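Local coordinates for protein ceramide very long chain fatty acid hydroxylase SCS7 (PDB 4ZR1) that hydroxylates sphingolipid very long chain fatty acids in the endoplasmic reticulum membrane, probably at C-2 of the ceramide acyl chain and through a dimetal centre, at residues Thr102-Ala110 with Tyr225-Phe234. Sequence-based numbering, arbitrary orientation.
Sequences TAWWVVPVA and YVCYDECHFF. With ZN (zinc ion), chain C; BOG (octyl beta-D-glucopyranoside), chain J; BOG (octyl beta-D-glucopyranoside), chain I; BOG (octyl beta-D-glucopyranoside), chain G.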
ATOM      1  N   THR A 102       3.608  -7.098  10.544  1.00 62.03           N
ATOM      2  CA  THR A 102       2.696  -8.125  10.064  1.00 63.15           C
ATOM      3  C   THR A 102       3.323  -8.843   8.881  1.00 66.98           C
ATOM      4  O   THR A 102       3.643  -8.225   7.862  1.00 72.44           O
ATOM      5  CB  THR A 102       1.335  -7.548   9.643  1.00 67.38           C
ATOM      6  OG1 THR A 102       1.495  -6.848   8.412  1.00 90.85           O
ATOM      7  CG2 THR A 102       0.799  -6.569  10.696  1.00 60.00           C
ATOM      8  N   ALA A 103       3.508 -10.148   9.026  1.00 65.60           N
ATOM      9  CA  ALA A 103       4.130 -10.952   7.992  1.00 62.98           C
ATOM     10  C   ALA A 103       3.142 -11.229   6.869  1.00 64.89           C
ATOM     11  O   ALA A 103       1.935 -11.165   7.076  1.00 69.83           O
ATOM     12  CB  ALA A 103       4.643 -12.244   8.575  1.00 57.87           C
ATOM     13  N   TRP A 104       3.673 -11.535   5.687  1.00 64.96           N
ATOM     14  CA  TRP A 104       2.871 -11.857   4.507  1.00 66.77           C
ATOM     15  C   TRP A 104       1.803 -12.918   4.774  1.00 68.22           C
ATOM     16  O   TRP A 104       0.672 -12.782   4.319  1.00 72.11           O
ATOM     17  CB  TRP A 104       3.775 -12.331   3.364  1.00 66.30           C
ATOM     18  CG  TRP A 104       4.541 -13.581   3.673  1.00 72.25           C
ATOM     19  CD1 TRP A 104       5.759 -13.665   4.275  1.00 70.32           C
ATOM     20  CD2 TRP A 104       4.144 -14.933   3.382  1.00 87.37           C
ATOM     21  NE1 TRP A 104       6.150 -14.980   4.387  1.00 76.97           N
ATOM     22  CE2 TRP A 104       5.178 -15.779   3.845  1.00 86.23           C
ATOM     23  CE3 TRP A 104       3.021 -15.508   2.775  1.00 81.22           C
ATOM     24  CZ2 TRP A 104       5.123 -17.169   3.720  1.00 80.39           C
ATOM     25  CZ3 TRP A 104       2.963 -16.894   2.659  1.00 81.17           C
ATOM     26  CH2 TRP A 104       4.006 -17.706   3.129  1.00 83.00           C
ATOM     27  N   TRP A 105       2.153 -13.952   5.533  1.00 67.45           N
ATOM     28  CA  TRP A 105       1.244 -15.074   5.766  1.00 74.67           C
ATOM     29  C   TRP A 105       0.076 -14.736   6.685  1.00 66.61           C
ATOM     30  O   TRP A 105      -0.838 -15.538   6.849  1.00 71.52           O
ATOM     31  CB  TRP A 105       2.012 -16.283   6.334  1.00 79.81           C
ATOM     32  CG  TRP A 105       2.842 -15.986   7.550  1.00 70.90           C
ATOM     33  CD1 TRP A 105       4.172 -15.718   7.576  1.00 62.15           C
ATOM     34  CD2 TRP A 105       2.392 -15.928   8.916  1.00 70.21           C
ATOM     35  NE1 TRP A 105       4.587 -15.490   8.867  1.00 73.81           N
ATOM     36  CE2 TRP A 105       3.514 -15.612   9.710  1.00 62.03           C
ATOM     37  CE3 TRP A 105       1.149 -16.105   9.541  1.00 73.50           C
ATOM     38  CZ2 TRP A 105       3.443 -15.483  11.098  1.00 53.90           C
ATOM     39  CZ3 TRP A 105       1.075 -15.972  10.928  1.00 75.02           C
ATOM     40  CH2 TRP A 105       2.217 -15.658  11.688  1.00 63.85           C
ATOM     41  N   VAL A 106       0.096 -13.552   7.281  1.00 66.71           N
ATOM     42  CA  VAL A 106      -0.947 -13.189   8.231  1.00 63.63           C
ATOM     43  C   VAL A 106      -2.292 -12.970   7.527  1.00 71.81           C
ATOM     44  O   VAL A 106      -3.351 -13.361   8.041  1.00 70.35           O
ATOM     45  CB  VAL A 106      -0.548 -11.927   9.023  1.00 56.48           C
ATOM     46  CG1 VAL A 106      -1.697 -11.451   9.921  1.00 55.53           C
ATOM     47  CG2 VAL A 106       0.676 -12.218   9.839  1.00 53.09           C
ATOM     48  N   VAL A 107      -2.247 -12.355   6.349  1.00 65.55           N
ATOM     49  CA  VAL A 107      -3.465 -12.055   5.612  1.00 64.41           C
ATOM     50  C   VAL A 107      -4.223 -13.324   5.167  1.00 65.69           C
ATOM     51  O   VAL A 107      -5.424 -13.448   5.434  1.00 69.59           O
ATOM     52  CB  VAL A 107      -3.168 -11.177   4.385  1.00 68.66           C
ATOM     53  CG1 VAL A 107      -4.461 -10.843   3.667  1.00 64.19           C
ATOM     54  CG2 VAL A 107      -2.412  -9.919   4.799  1.00 63.04           C
ATOM     55  N   PRO A 108      -3.542 -14.275   4.499  1.00 64.50           N
ATOM     56  CA  PRO A 108      -4.296 -15.493   4.164  1.00 69.37           C
ATOM     57  C   PRO A 108      -4.851 -16.248   5.382  1.00 68.95           C
ATOM     58  O   PRO A 108      -6.020 -16.640   5.331  1.00 69.85           O
ATOM     59  CB  PRO A 108      -3.265 -16.362   3.438  1.00 71.29           C
ATOM     60  CG  PRO A 108      -2.202 -15.423   2.987  1.00 72.25           C
ATOM     61  CD  PRO A 108      -2.155 -14.334   3.994  1.00 67.52           C
ATOM     62  N   VAL A 109      -4.059 -16.445   6.442  1.00 65.81           N
ATOM     63  CA  VAL A 109      -4.541 -17.223   7.593  1.00 62.36           C
ATOM     64  C   VAL A 109      -5.660 -16.505   8.334  1.00 64.09           C
ATOM     65  O   VAL A 109      -6.510 -17.150   8.939  1.00 75.73           O
ATOM     66  CB  VAL A 109      -3.413 -17.579   8.624  1.00 60.80           C
ATOM     67  CG1 VAL A 109      -2.219 -18.209   7.925  1.00 59.98           C
ATOM     68  CG2 VAL A 109      -2.986 -16.377   9.421  1.00 86.26           C
ATOM     69  N   ALA A 110      -5.678 -15.177   8.294  1.00 61.20           N
ATOM     70  CA  ALA A 110      -6.729 -14.455   8.991  1.00 62.41           C
ATOM     71  C   ALA A 110      -8.028 -14.441   8.191  1.00 67.58           C
ATOM     72  O   ALA A 110      -9.109 -14.589   8.759  1.00 73.40           O
ATOM     73  CB  ALA A 110      -6.287 -13.031   9.307  1.00 62.87           C
ATOM     74  N   TYR A 225      -9.271  -9.097  -1.992  1.00 69.23           N
ATOM     75  CA  TYR A 225      -8.364  -8.348  -1.124  1.00 66.13           C
ATOM     76  C   TYR A 225      -7.135  -9.182  -0.764  1.00 70.49           C
ATOM     77  O   TYR A 225      -6.001  -8.694  -0.829  1.00 71.82           O
ATOM     78  CB  TYR A 225      -9.048  -7.886   0.168  1.00 57.15           C
ATOM     79  CG  TYR A 225      -8.014  -7.672   1.241  1.00 59.13           C
ATOM     80  CD1 TYR A 225      -7.156  -6.576   1.189  1.00 58.09           C
ATOM     81  CD2 TYR A 225      -7.845  -8.598   2.275  1.00 58.01           C
ATOM     82  CE1 TYR A 225      -6.170  -6.394   2.152  1.00 58.73           C
ATOM     83  CE2 TYR A 225      -6.858  -8.423   3.238  1.00 60.91           C
ATOM     84  CZ  TYR A 225      -6.023  -7.319   3.167  1.00 60.26           C
ATOM     85  OH  TYR A 225      -5.041  -7.140   4.103  1.00 69.52           O
ATOM     86  N   VAL A 226      -7.368 -10.433  -0.366  1.00 67.47           N
ATOM     87  CA  VAL A 226      -6.281 -11.341   0.002  1.00 59.50           C
ATOM     88  C   VAL A 226      -5.329 -11.595  -1.161  1.00 60.89           C
ATOM     89  O   VAL A 226      -4.110 -11.647  -0.975  1.00 67.44           O
ATOM     90  CB  VAL A 226      -6.820 -12.682   0.503  1.00 56.96           C
ATOM     91  CG1 VAL A 226      -5.662 -13.622   0.819  1.00 54.32           C
ATOM     92  CG2 VAL A 226      -7.705 -12.449   1.737  1.00 50.93           C
ATOM     93  N   CYS A 227      -5.878 -11.736  -2.364  1.00 60.77           N
ATOM     94  CA  CYS A 227      -5.039 -11.899  -3.541  1.00 61.56           C
ATOM     95  C   CYS A 227      -4.190 -10.656  -3.768  1.00 62.10           C
ATOM     96  O   CYS A 227      -3.004 -10.762  -4.066  1.00 68.17           O
ATOM     97  CB  CYS A 227      -5.892 -12.204  -4.771  1.00 72.57           C
ATOM     98  SG  CYS A 227      -6.712 -13.817  -4.705  1.00 72.64           S
ATOM     99  N   TYR A 228      -4.799  -9.482  -3.616  1.00 58.92           N
ATOM    100  CA  TYR A 228      -4.091  -8.208  -3.742  1.00 62.23           C
ATOM    101  C   TYR A 228      -2.855  -8.058  -2.831  1.00 73.56           C
ATOM    102  O   TYR A 228      -1.761  -7.739  -3.310  1.00 79.22           O
ATOM    103  CB  TYR A 228      -5.055  -7.046  -3.465  1.00 66.59           C
ATOM    104  CG  TYR A 228      -4.355  -5.790  -2.969  1.00 69.35           C
ATOM    105  CD1 TYR A 228      -3.716  -4.928  -3.856  1.00 68.59           C
ATOM    106  CD2 TYR A 228      -4.334  -5.468  -1.614  1.00 63.32           C
ATOM    107  CE1 TYR A 228      -3.070  -3.786  -3.409  1.00 58.46           C
ATOM    108  CE2 TYR A 228      -3.703  -4.334  -1.159  1.00 57.82           C
ATOM    109  CZ  TYR A 228      -3.062  -3.496  -2.060  1.00 62.48           C
ATOM    110  OH  TYR A 228      -2.422  -2.358  -1.606  1.00 71.11           O
ATOM    111  N   ASP A 229      -3.034  -8.267  -1.525  1.00 62.99           N
ATOM    112  CA  ASP A 229      -1.983  -7.991  -0.545  1.00 62.63           C
ATOM    113  C   ASP A 229      -0.864  -9.006  -0.677  1.00 70.03           C
ATOM    114  O   ASP A 229       0.304  -8.666  -0.514  1.00 73.19           O
ATOM    115  CB  ASP A 229      -2.535  -8.017   0.884  1.00 64.26           C
ATOM    116  CG  ASP A 229      -2.141  -6.777   1.710  1.00 78.16           C
ATOM    117  OD1 ASP A 229      -1.314  -5.943   1.260  1.00 85.31           O
ATOM    118  OD2 ASP A 229      -2.677  -6.644   2.837  1.00 70.96           O
ATOM    119  N   GLU A 230      -1.231 -10.259  -0.953  1.00 70.55           N
ATOM    120  CA  GLU A 230      -0.248 -11.302  -1.221  1.00 65.25           C
ATOM    121  C   GLU A 230       0.500 -10.980  -2.500  1.00 68.23           C
ATOM    122  O   GLU A 230       1.726 -10.998  -2.530  1.00 72.20           O
ATOM    123  CB  GLU A 230      -0.913 -12.666  -1.321  1.00 58.82           C
ATOM    124  CG  GLU A 230      -1.533 -13.105  -0.013  1.00 72.69           C
ATOM    125  CD  GLU A 230      -0.541 -13.066   1.136  1.00 71.87           C
ATOM    126  OE1 GLU A 230       0.368 -13.911   1.178  1.00 74.55           O
ATOM    127  OE2 GLU A 230      -0.660 -12.175   1.989  1.00 79.09           O
ATOM    128  N   CYS A 231      -0.245 -10.664  -3.553  1.00 64.31           N
ATOM    129  CA  CYS A 231       0.378 -10.205  -4.779  1.00 67.88           C
ATOM    130  C   CYS A 231       1.313  -9.036  -4.465  1.00 79.33           C
ATOM    131  O   CYS A 231       2.508  -9.082  -4.780  1.00 76.79           O
ATOM    132  CB  CYS A 231      -0.668  -9.791  -5.812  1.00 60.43           C
ATOM    133  SG  CYS A 231       0.049  -9.300  -7.403  1.00 74.87           S
ATOM    134  N   HIS A 232       0.765  -8.011  -3.815  1.00 79.78           N
ATOM    135  CA  HIS A 232       1.530  -6.821  -3.453  1.00 72.01           C
ATOM    136  C   HIS A 232       2.830  -7.172  -2.747  1.00 66.30           C
ATOM    137  O   HIS A 232       3.886  -6.659  -3.102  1.00 70.19           O
ATOM    138  CB  HIS A 232       0.705  -5.902  -2.566  1.00 76.86           C
ATOM    139  CG  HIS A 232       1.376  -4.604  -2.276  1.00 66.79           C
ATOM    140  ND1 HIS A 232       1.000  -3.785  -1.238  1.00 78.79           N
ATOM    141  CD2 HIS A 232       2.406  -3.981  -2.899  1.00 73.83           C
ATOM    142  CE1 HIS A 232       1.773  -2.712  -1.227  1.00 78.80           C
ATOM    143  NE2 HIS A 232       2.636  -2.809  -2.221  1.00 72.16           N
ATOM    144  N   PHE A 233       2.753  -8.062  -1.762  1.00 62.92           N
ATOM    145  CA  PHE A 233       3.946  -8.531  -1.074  1.00 60.51           C
ATOM    146  C   PHE A 233       4.984  -9.107  -2.035  1.00 66.52           C
ATOM    147  O   PHE A 233       6.149  -8.699  -2.021  1.00 76.73           O
ATOM    148  CB  PHE A 233       3.599  -9.583  -0.017  1.00 58.45           C
ATOM    149  CG  PHE A 233       4.760  -9.942   0.866  1.00 69.26           C
ATOM    150  CD1 PHE A 233       5.071  -9.160   1.977  1.00 63.20           C
ATOM    151  CD2 PHE A 233       5.571 -11.033   0.569  1.00 76.65           C
ATOM    152  CE1 PHE A 233       6.153  -9.477   2.787  1.00 60.34           C
ATOM    153  CE2 PHE A 233       6.665 -11.361   1.384  1.00 73.95           C
ATOM    154  CZ  PHE A 233       6.955 -10.582   2.486  1.00 67.08           C
ATOM    155  N   PHE A 234       4.572 -10.046  -2.878  1.00 67.42           N
ATOM    156  CA  PHE A 234       5.550 -10.823  -3.625  1.00 74.12           C
ATOM    157  C   PHE A 234       6.074 -10.046  -4.821  1.00 76.69           C
ATOM    158  O   PHE A 234       7.104 -10.393  -5.397  1.00 83.42           O
ATOM    159  CB  PHE A 234       4.958 -12.179  -4.025  1.00 77.74           C
ATOM    160  CG  PHE A 234       4.755 -13.100  -2.847  1.00 85.20           C
ATOM    161  CD1 PHE A 234       5.846 -13.539  -2.103  1.00 93.66           C
ATOM    162  CD2 PHE A 234       3.487 -13.498  -2.462  1.00 81.27           C
ATOM    163  CE1 PHE A 234       5.673 -14.364  -1.001  1.00 90.12           C
ATOM    164  CE2 PHE A 234       3.305 -14.324  -1.362  1.00 81.91           C
ATOM    165  CZ  PHE A 234       4.398 -14.758  -0.634  1.00 88.74           C
TER
HETATM  166 ZN    ZN C 401       4.349  -1.486  -3.007  1.00 81.14          ZN
HETATM  167  C1  BOG J 408       9.564 -16.617  12.920  1.00137.53           C
HETATM  168  O1  BOG J 408       8.405 -17.406  12.890  1.00129.82           O
HETATM  169  C2  BOG J 408      10.231 -16.667  11.570  1.00142.93           C
HETATM  170  O2  BOG J 408      10.481 -18.008  11.225  1.00149.08           O
HETATM  171  C3  BOG J 408      11.529 -15.896  11.663  1.00142.51           C
HETATM  172  O3  BOG J 408      12.096 -15.780  10.382  1.00134.64           O
HETATM  173  C4  BOG J 408      11.240 -14.512  12.203  1.00146.69           C
HETATM  174  O4  BOG J 408      12.444 -13.821  12.446  1.00151.03           O
HETATM  175  C5  BOG J 408      10.441 -14.617  13.483  1.00140.82           C
HETATM  176  O5  BOG J 408       9.233 -15.284  13.216  1.00138.29           O
HETATM  177  C6  BOG J 408      10.155 -13.232  14.021  1.00137.82           C
HETATM  178  O6  BOG J 408      11.237 -12.809  14.821  1.00136.97           O
HETATM  179  C1' BOG J 408       7.291 -16.722  12.375  1.00121.26           C
HETATM  180  C2' BOG J 408       7.000 -17.210  10.973  1.00113.48           C
HETATM  181  C3' BOG J 408       6.328 -18.565  11.039  1.00107.43           C
HETATM  182  C4' BOG J 408       4.978 -18.501  10.354  1.00100.64           C
HETATM  183  C5' BOG J 408       3.909 -19.150  11.214  1.00 91.10           C
HETATM  184  C6' BOG J 408       2.759 -19.624  10.346  1.00 78.92           C
HETATM  185  C7' BOG J 408       1.561 -19.874  11.239  1.00 72.75           C
HETATM  186  C8' BOG J 408       0.294 -20.045  10.421  1.00 62.77           C
HETATM  187  C1  BOG I 407       8.842 -17.691   6.995  1.00147.00           C
HETATM  188  O1  BOG I 407       8.237 -18.888   6.576  1.00137.38           O
HETATM  189  C2  BOG I 407      10.223 -18.056   7.482  1.00152.86           C
HETATM  190  O2  BOG I 407      10.106 -18.900   8.605  1.00154.18           O
HETATM  191  C3  BOG I 407      11.007 -16.819   7.850  1.00154.31           C
HETATM  192  O3  BOG I 407      12.348 -17.186   8.070  1.00157.34           O
HETATM  193  C4  BOG I 407      10.945 -15.811   6.725  1.00152.93           C
HETATM  194  O4  BOG I 407      11.514 -14.594   7.152  1.00148.40           O
HETATM  195  C5  BOG I 407       9.505 -15.587   6.319  1.00152.31           C
HETATM  196  O5  BOG I 407       8.936 -16.809   5.897  1.00151.11           O
HETATM  197  C6  BOG I 407       9.458 -14.575   5.188  1.00146.37           C
HETATM  198  O6  BOG I 407       9.425 -13.258   5.700  1.00139.33           O
HETATM  199  C1' BOG I 407       6.874 -19.010   6.895  1.00122.53           C
HETATM  200  C2' BOG I 407       6.381 -20.338   6.367  1.00107.00           C
HETATM  201  C3' BOG I 407       5.014 -20.159   5.748  1.00 94.52           C
HETATM  202  C4' BOG I 407       3.948 -20.364   6.798  1.00 89.15           C
HETATM  203  C5' BOG I 407       2.747 -21.049   6.185  1.00 93.30           C
HETATM  204  C6' BOG I 407       1.932 -20.076   5.356  1.00 99.71           C
HETATM  205  C7' BOG I 407       0.458 -20.445   5.434  1.00 95.73           C
HETATM  206  C8' BOG I 407      -0.364 -19.607   4.470  1.00 85.83           C
HETATM  207  C1  BOG G 405       7.320 -17.622  -5.106  1.00148.48           C
HETATM  208  O1  BOG G 405       6.319 -16.647  -4.931  1.00136.50           O
HETATM  209  C2  BOG G 405       8.670 -16.943  -5.073  1.00154.34           C
HETATM  210  O2  BOG G 405       8.746 -16.047  -6.154  1.00156.60           O
HETATM  211  C3  BOG G 405       9.782 -17.957  -5.205  1.00158.43           C
HETATM  212  O3  BOG G 405      11.013 -17.324  -4.939  1.00158.19           O
HETATM  213  C4  BOG G 405       9.563 -19.099  -4.238  1.00160.25           C
HETATM  214  O4  BOG G 405      10.456 -20.143  -4.550  1.00161.57           O
HETATM  215  C5  BOG G 405       8.146 -19.602  -4.386  1.00156.81           C
HETATM  216  O5  BOG G 405       7.253 -18.564  -4.063  1.00152.94           O
HETATM  217  C6  BOG G 405       7.914 -20.791  -3.477  1.00155.46           C
HETATM  218  O6  BOG G 405       8.691 -20.661  -2.307  1.00154.59           O
HETATM  219  C1' BOG G 405       5.467 -16.445  -6.035  1.00125.23           C
HETATM  220  C2' BOG G 405       4.144 -15.913  -5.528  1.00120.36           C
HETATM  221  C3' BOG G 405       3.247 -15.523  -6.682  1.00116.95           C
HETATM  222  C4' BOG G 405       1.798 -15.660  -6.264  1.00114.96           C
HETATM  223  C5' BOG G 405       1.437 -14.583  -5.267  1.00109.10           C
HETATM  224  C6' BOG G 405       0.134 -13.943  -5.696  1.00106.76           C
HETATM  225  C7' BOG G 405      -1.044 -14.724  -5.153  1.00 96.29           C
HETATM  226  C8' BOG G 405      -2.313 -13.977  -5.492  1.00 88.34           C
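Trp-104 lays its CB over the middle of the Phe-233 ring, a CH-pi contact 3.4 Å from the centroid and almost on the ring normal. With CG between backbone N and carbonyl carbon (chi1 62°), its indole reaches out across the line of helix 225-234, and CZ of Phe-234 lies over one face, toward the rim; both phenyl rings are tilted obliquely against the indole. Glu-230, bent at chi2, brings its carboxylate to the indole edge, OE1 lying in the ring plane, while OE2 comes 2.8 Å from Trp-104 O and also meets CD of Pro-108. One turn on, Val-107 enters as a knob among Tyr-225, Val-226, Asp-229 and Glu-230, its CG1 3.4 Å from Tyr-225 CE2. Asp-229 OD2, which Val-107 CG2 approaches, accepts a hydrogen bond from Met-189 N. Behind Trp-104, the CB of Trp-105 backs the opposite indole face, and the Trp-105 ring carries the octyl chain of a detergent; an alanine here would probably leave that alkyl chain without its flat aromatic support. Helices 106-110 and 225-234 run nearly antiparallel (160°), so the contact packs the first transmembrane helix against the fourth near their cytoplasmic ends, where His-232 binds zinc with His-177, His-236, His-251 and His-255 in the histidine-rich metal site.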